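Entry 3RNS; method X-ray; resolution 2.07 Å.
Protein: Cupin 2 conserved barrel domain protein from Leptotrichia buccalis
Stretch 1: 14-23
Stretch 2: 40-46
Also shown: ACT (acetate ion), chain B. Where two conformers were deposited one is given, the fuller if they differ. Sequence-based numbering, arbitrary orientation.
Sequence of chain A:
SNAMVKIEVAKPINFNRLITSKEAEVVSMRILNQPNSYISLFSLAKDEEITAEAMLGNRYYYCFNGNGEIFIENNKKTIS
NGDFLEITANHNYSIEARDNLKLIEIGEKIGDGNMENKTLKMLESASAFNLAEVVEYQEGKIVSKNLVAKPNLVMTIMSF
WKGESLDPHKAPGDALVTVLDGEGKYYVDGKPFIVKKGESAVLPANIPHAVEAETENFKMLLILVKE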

ATOM      1  N   ASN A  14       5.163  -7.632  -8.370  1.00 29.84           N
ATOM      2  CA  ASN A  14       6.023  -6.489  -8.217  1.00 30.65           C
ATOM      3  C   ASN A  14       5.420  -5.237  -8.901  1.00 30.25           C
ATOM      4  O   ASN A  14       5.488  -5.120 -10.109  1.00 30.68           O
ATOM      5  CB  ASN A  14       7.391  -6.833  -8.777  1.00 31.52           C
ATOM      6  CG  ASN A  14       8.371  -5.695  -8.727  1.00 35.47           C
ATOM      7  OD1 ASN A  14       8.113  -4.619  -8.211  1.00 38.58           O
ATOM      8  ND2 ASN A  14       9.525  -5.919  -9.368  1.00 46.02           N
ATOM      9  N   PHE A  15       4.876  -4.298  -8.114  1.00 29.21           N
ATOM     10  CA  PHE A  15       4.198  -3.107  -8.703  1.00 29.95           C
ATOM     11  C   PHE A  15       5.159  -2.251  -9.477  1.00 30.31           C
ATOM     12  O   PHE A  15       4.777  -1.651 -10.471  1.00 28.85           O
ATOM     13  CB  PHE A  15       3.476  -2.268  -7.626  1.00 29.05           C
ATOM     14  CG  PHE A  15       2.263  -2.947  -7.056  1.00 29.67           C
ATOM     15  CD1 PHE A  15       1.694  -4.036  -7.689  1.00 31.88           C
ATOM     16  CD2 PHE A  15       1.679  -2.492  -5.893  1.00 31.13           C
ATOM     17  CE1 PHE A  15       0.530  -4.620  -7.201  1.00 33.86           C
ATOM     18  CE2 PHE A  15       0.538  -3.073  -5.404  1.00 31.75           C
ATOM     19  CZ  PHE A  15      -0.039  -4.135  -6.040  1.00 30.91           C
ATOM     20  N   ASN A  16       6.424  -2.232  -9.051  1.00 29.94           N
ATOM     21  CA  ASN A  16       7.410  -1.521  -9.819  1.00 31.65           C
ATOM     22  C   ASN A  16       7.521  -2.005 -11.305  1.00 31.27           C
ATOM     23  O   ASN A  16       7.747  -1.224 -12.231  1.00 31.00           O
ATOM     24  CB  ASN A  16       8.781  -1.538  -9.099  1.00 33.75           C
ATOM     25  CG  ASN A  16       9.378  -0.155  -9.044  1.00 40.53           C
ATOM     26  OD1 ASN A  16       9.360   0.613 -10.055  1.00 40.61           O
ATOM     27  ND2 ASN A  16       9.777   0.247  -7.824  1.00 48.57           N
ATOM     28  N   ARG A  17       7.293  -3.287 -11.526  1.00 29.16           N
ATOM     29  CA  ARG A  17       7.311  -3.840 -12.854  1.00 29.71           C
ATOM     30  C   ARG A  17       5.918  -3.727 -13.464  1.00 30.48           C
ATOM     31  O   ARG A  17       5.789  -3.640 -14.669  1.00 30.73           O
ATOM     32  CB  ARG A  17       7.723  -5.338 -12.783  1.00 30.68           C
ATOM     33  CG  ARG A  17       7.680  -6.060 -14.052  1.00 31.65           C
ATOM     34  CD  ARG A  17       8.763  -5.439 -15.002  1.00 34.10           C
ATOM     35  NE  ARG A  17       8.742  -6.058 -16.316  1.00 32.91           N
ATOM     36  CZ  ARG A  17       7.931  -5.736 -17.304  1.00 31.79           C
ATOM     37  NH1 ARG A  17       7.027  -4.765 -17.192  1.00 33.05           N
ATOM     38  NH2 ARG A  17       8.037  -6.385 -18.433  1.00 34.30           N
ATOM     39  N   LEU A  18       4.875  -3.816 -12.643  1.00 30.06           N
ATOM     40  CA  LEU A  18       3.488  -3.857 -13.179  1.00 31.82           C
ATOM     41  C   LEU A  18       3.128  -2.558 -13.829  1.00 31.27           C
ATOM     42  O   LEU A  18       2.468  -2.550 -14.836  1.00 31.68           O
ATOM     43  CB  LEU A  18       2.463  -4.152 -12.104  1.00 30.41           C
ATOM     44  CG  LEU A  18       1.015  -4.390 -12.577  1.00 32.47           C
ATOM     45  CD1 LEU A  18       0.820  -5.598 -13.546  1.00 34.42           C
ATOM     46  CD2 LEU A  18       0.205  -4.592 -11.367  1.00 33.10           C
ATOM     47  N   ILE A  19       3.572  -1.448 -13.271  1.00 31.19           N
ATOM     48  CA  ILE A  19       3.147  -0.134 -13.768  1.00 31.61           C
ATOM     49  C   ILE A  19       4.374   0.726 -14.050  1.00 33.07           C
ATOM     50  O   ILE A  19       5.263   0.903 -13.210  1.00 32.80           O
ATOM     51  CB  ILE A  19       2.125   0.597 -12.808  1.00 30.54           C
ATOM     52  CG1 ILE A  19       1.487   1.812 -13.494  1.00 30.64           C
ATOM     53  CG2 ILE A  19       2.784   1.023 -11.419  1.00 29.52           C
ATOM     54  CD1 ILE A  19       0.099   2.236 -12.941  1.00 27.36           C
ATOM     55  N   THR A  20       4.407   1.256 -15.254  1.00 33.94           N
ATOM     56  CA  THR A  20       5.523   2.009 -15.736  1.00 37.53           C
ATOM     57  C   THR A  20       4.951   3.167 -16.611  1.00 38.55           C
ATOM     58  O   THR A  20       3.804   3.092 -17.069  1.00 38.38           O
ATOM     59  CB  THR A  20       6.500   1.061 -16.585  1.00 39.36           C
ATOM     60  OG1 THR A  20       5.862   0.710 -17.804  1.00 42.50           O
ATOM     61  CG2 THR A  20       6.911  -0.255 -15.859  1.00 39.27           C
ATOM     62  N   SER A  21       5.711   4.245 -16.773  1.00 39.07           N
ATOM     63  CA  SER A  21       5.344   5.345 -17.677  1.00 40.73           C
ATOM     64  C   SER A  21       6.536   5.719 -18.584  1.00 42.46           C
ATOM     65  O   SER A  21       7.678   5.609 -18.187  1.00 42.83           O
ATOM     66  CB  SER A  21       4.837   6.565 -16.884  1.00 40.22           C
ATOM     67  OG  SER A  21       5.587   6.826 -15.710  1.00 40.13           O
ATOM     68  N   LYS A  22       6.268   6.094 -19.810  1.00 43.80           N
ATOM     69  CA  LYS A  22       7.301   6.688 -20.676  0.60 45.70           C
ATOM     70  C   LYS A  22       7.293   8.195 -20.493  1.00 45.64           C
ATOM     71  O   LYS A  22       6.464   8.722 -19.742  1.00 44.58           O
ATOM     72  CB  LYS A  22       7.027   6.329 -22.128  0.60 47.41           C
ATOM     73  CG  LYS A  22       7.233   4.838 -22.407  0.60 50.84           C
ATOM     74  CD  LYS A  22       6.576   4.411 -23.737  0.60 54.55           C
ATOM     75  CE  LYS A  22       5.050   4.493 -23.682  0.60 54.57           C
ATOM     76  NZ  LYS A  22       4.345   3.342 -24.318  0.60 54.30           N
ATOM     77  N   GLU A  23       8.190   8.901 -21.187  1.00 46.71           N
ATOM     78  CA  GLU A  23       8.310  10.371 -21.039  0.60 47.21           C
ATOM     79  C   GLU A  23       6.965  11.037 -21.195  1.00 46.02           C
ATOM     80  O   GLU A  23       6.220  10.709 -22.088  1.00 45.91           O
ATOM     81  CB  GLU A  23       9.274  11.038 -22.068  0.60 49.28           C
ATOM     82  CG  GLU A  23       9.538  12.557 -21.742  0.60 51.63           C
ATOM     83  CD  GLU A  23      10.261  13.374 -22.832  0.60 56.55           C
ATOM     84  OE1 GLU A  23      10.356  12.946 -24.003  0.60 57.54           O
ATOM     85  OE2 GLU A  23      10.719  14.484 -22.496  0.60 58.59           O
ATOM     86  N   SER A  40      -5.634   2.246  -6.034  1.00 28.01           N
ATOM     87  CA  SER A  40      -5.125   2.439  -7.379  1.00 28.68           C
ATOM     88  C   SER A  40      -3.630   2.603  -7.335  1.00 28.48           C
ATOM     89  O   SER A  40      -3.098   2.988  -6.286  1.00 29.47           O
ATOM     90  CB  SER A  40      -5.761   3.682  -8.022  1.00 29.52           C
ATOM     91  OG  SER A  40      -7.091   3.378  -8.345  1.00 29.11           O
ATOM     92  N   LEU A  41      -2.979   2.315  -8.469  1.00 27.69           N
ATOM     93  CA  LEU A  41      -1.587   2.620  -8.711  1.00 28.29           C
ATOM     94  C   LEU A  41      -1.409   3.733  -9.761  1.00 28.94           C
ATOM     95  O   LEU A  41      -2.173   3.835 -10.728  1.00 29.90           O
ATOM     96  CB  LEU A  41      -0.851   1.363  -9.180  1.00 27.87           C
ATOM     97  CG  LEU A  41      -0.974   0.088  -8.369  1.00 28.88           C
ATOM     98  CD1 LEU A  41      -0.210  -0.894  -9.143  1.00 32.63           C
ATOM     99  CD2 LEU A  41      -0.341   0.272  -6.929  1.00 25.25           C
ATOM    100  N   PHE A  42      -0.403   4.575  -9.531  1.00 29.49           N
ATOM    101  CA  PHE A  42       0.018   5.638 -10.430  1.00 29.06           C
ATOM    102  C   PHE A  42       1.487   5.558 -10.737  1.00 29.56           C
ATOM    103  O   PHE A  42       2.294   5.270  -9.831  1.00 29.65           O
ATOM    104  CB  PHE A  42      -0.239   6.996  -9.780  1.00 30.93           C
ATOM    105  CG  PHE A  42      -1.685   7.399  -9.771  1.00 31.28           C
ATOM    106  CD1 PHE A  42      -2.538   6.940  -8.800  1.00 32.84           C
ATOM    107  CD2 PHE A  42      -2.187   8.210 -10.765  1.00 35.06           C
ATOM    108  CE1 PHE A  42      -3.871   7.308  -8.817  1.00 35.74           C
ATOM    109  CE2 PHE A  42      -3.531   8.600 -10.778  1.00 35.70           C
ATOM    110  CZ  PHE A  42      -4.357   8.145  -9.797  1.00 37.26           C
ATOM    111  N   SER A  43       1.855   5.798 -11.996  1.00 29.50           N
ATOM    112  CA  SER A  43       3.251   6.081 -12.363  1.00 30.11           C
ATOM    113  C   SER A  43       3.290   7.379 -13.131  1.00 31.01           C
ATOM    114  O   SER A  43       2.604   7.518 -14.151  1.00 30.37           O
ATOM    115  CB  SER A  43       3.827   4.941 -13.206  1.00 31.20           C
ATOM    116  OG  SER A  43       5.145   5.206 -13.631  1.00 30.92           O
ATOM    117  N   LEU A  44       4.030   8.356 -12.610  1.00 31.15           N
ATOM    118  CA  LEU A  44       4.153   9.667 -13.212  1.00 32.83           C
ATOM    119  C   LEU A  44       5.553   9.850 -13.765  1.00 33.66           C
ATOM    120  O   LEU A  44       6.521   9.655 -13.051  1.00 34.77           O
ATOM    121  CB  LEU A  44       3.946  10.763 -12.165  1.00 33.45           C
ATOM    122  CG  LEU A  44       2.573  11.064 -11.619  1.00 35.56           C
ATOM    123  CD1 LEU A  44       2.084   9.883 -10.788  1.00 34.46           C
ATOM    124  CD2 LEU A  44       2.644  12.364 -10.771  1.00 35.39           C
ATOM    125  N   ALA A  45       5.665  10.236 -15.019  1.00 34.91           N
ATOM    126  CA  ALA A  45       6.969  10.492 -15.635  1.00 36.67           C
ATOM    127  C   ALA A  45       7.468  11.783 -15.041  1.00 38.18           C
ATOM    128  O   ALA A  45       6.680  12.602 -14.544  1.00 38.46           O
ATOM    129  CB  ALA A  45       6.872  10.641 -17.184  1.00 35.35           C
ATOM    130  N   LYS A  46       8.776  11.958 -15.095  1.00 40.11           N
ATOM    131  CA  LYS A  46       9.412  13.173 -14.604  1.00 41.91           C
ATOM    132  C   LYS A  46       8.713  14.396 -15.071  1.00 41.92           C
ATOM    133  O   LYS A  46       8.396  14.523 -16.233  1.00 40.84           O
ATOM    134  CB  LYS A  46      10.854  13.232 -15.073  1.00 43.27           C
ATOM    135  CG  LYS A  46      11.583  14.468 -14.593  1.00 48.64           C
ATOM    136  CD  LYS A  46      13.023  14.502 -15.141  1.00 53.16           C
ATOM    137  CE  LYS A  46      13.777  15.714 -14.634  1.00 57.15           C
ATOM    138  NZ  LYS A  46      15.222  15.369 -14.371  1.00 58.81           N
TER
HETATM  139  C   ACT B 501      -8.153   5.948 -10.548  1.00 64.88           C
HETATM  140  O   ACT B 501      -8.610   6.644 -11.508  1.00 65.76           O
HETATM  141  OXT ACT B 501      -7.776   4.800 -10.853  1.00 64.35           O
HETATM  142  CH3 ACT B 501      -8.065   6.479  -9.151  1.00 63.72           C

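What makes up the apolar part of this contact? Leu41, on the strand 40-44, points its CB toward the first stretch and gives up more surface there than any other residue of the pair. Leu41 CD1 lies over a face of the Phe15 ring, 3.9 Å from its centroid and 15° off the normal, so its C-H bonds can meet the pi cloud. The other methyl, Leu41 CD2, packs against Phe15 CD2 at 3.6 Å. Branching thus lets a single leucine touch the ring in two places, while the flat, buried phenylalanine offers a broad surface to receive it. The exposed Leu18 adds a looser contact, its CD2 4.3 Å from Leu41 CD1.

How does Ile19 carry the packing along the strand? It is the first residue to leave helical phi/psi after the helix 15-18, and its CB points toward the strand. With chi1 and chi2 both t, the extended side chain brings Ile19 CD1 to 4.0 Å from Leu41 CB and 3.6 Å from Leu41 O, while Ile19 CG1 lies 3.9 Å from Ser43 CB. A long, beta-branched apolar side chain suits this buried place, since it spans from Leu41 to Ser43, two residues whose side chains both point toward the first stretch. Between them Phe42 points away, as alternation along a strand requires.

Where is the polar link? Ser21 OG and Ser43 OG form a hydrogen bond of 2.7 Å, the only one across the two stretches; either hydroxyl could be the donor. Both CB atoms point toward the opposing stretch, and the rotamers, p for Ser21 and t for Ser43, bring the oxygens together. Serine suits both positions because its short side chain lets the backbones stay close, with Ser21 CA and Ser43 CA 5.8 Å apart, and still supplies a hydroxyl. The bond also gives the buried Ser43 hydroxyl a polar partner. Ser21 N is 3.3 Å from Ser43 OG, but the angle is too poor for a hydrogen bond.

What closes the far end? Here Ala45 turns its methyl toward the first stretch, where Ala45 CB meets Lys22 O at 3.2 Å and Glu23 C at 4.0 Å. This small side chain packs directly against main chain, while Lys22 and Glu23 point their own CB atoms away and remain exposed.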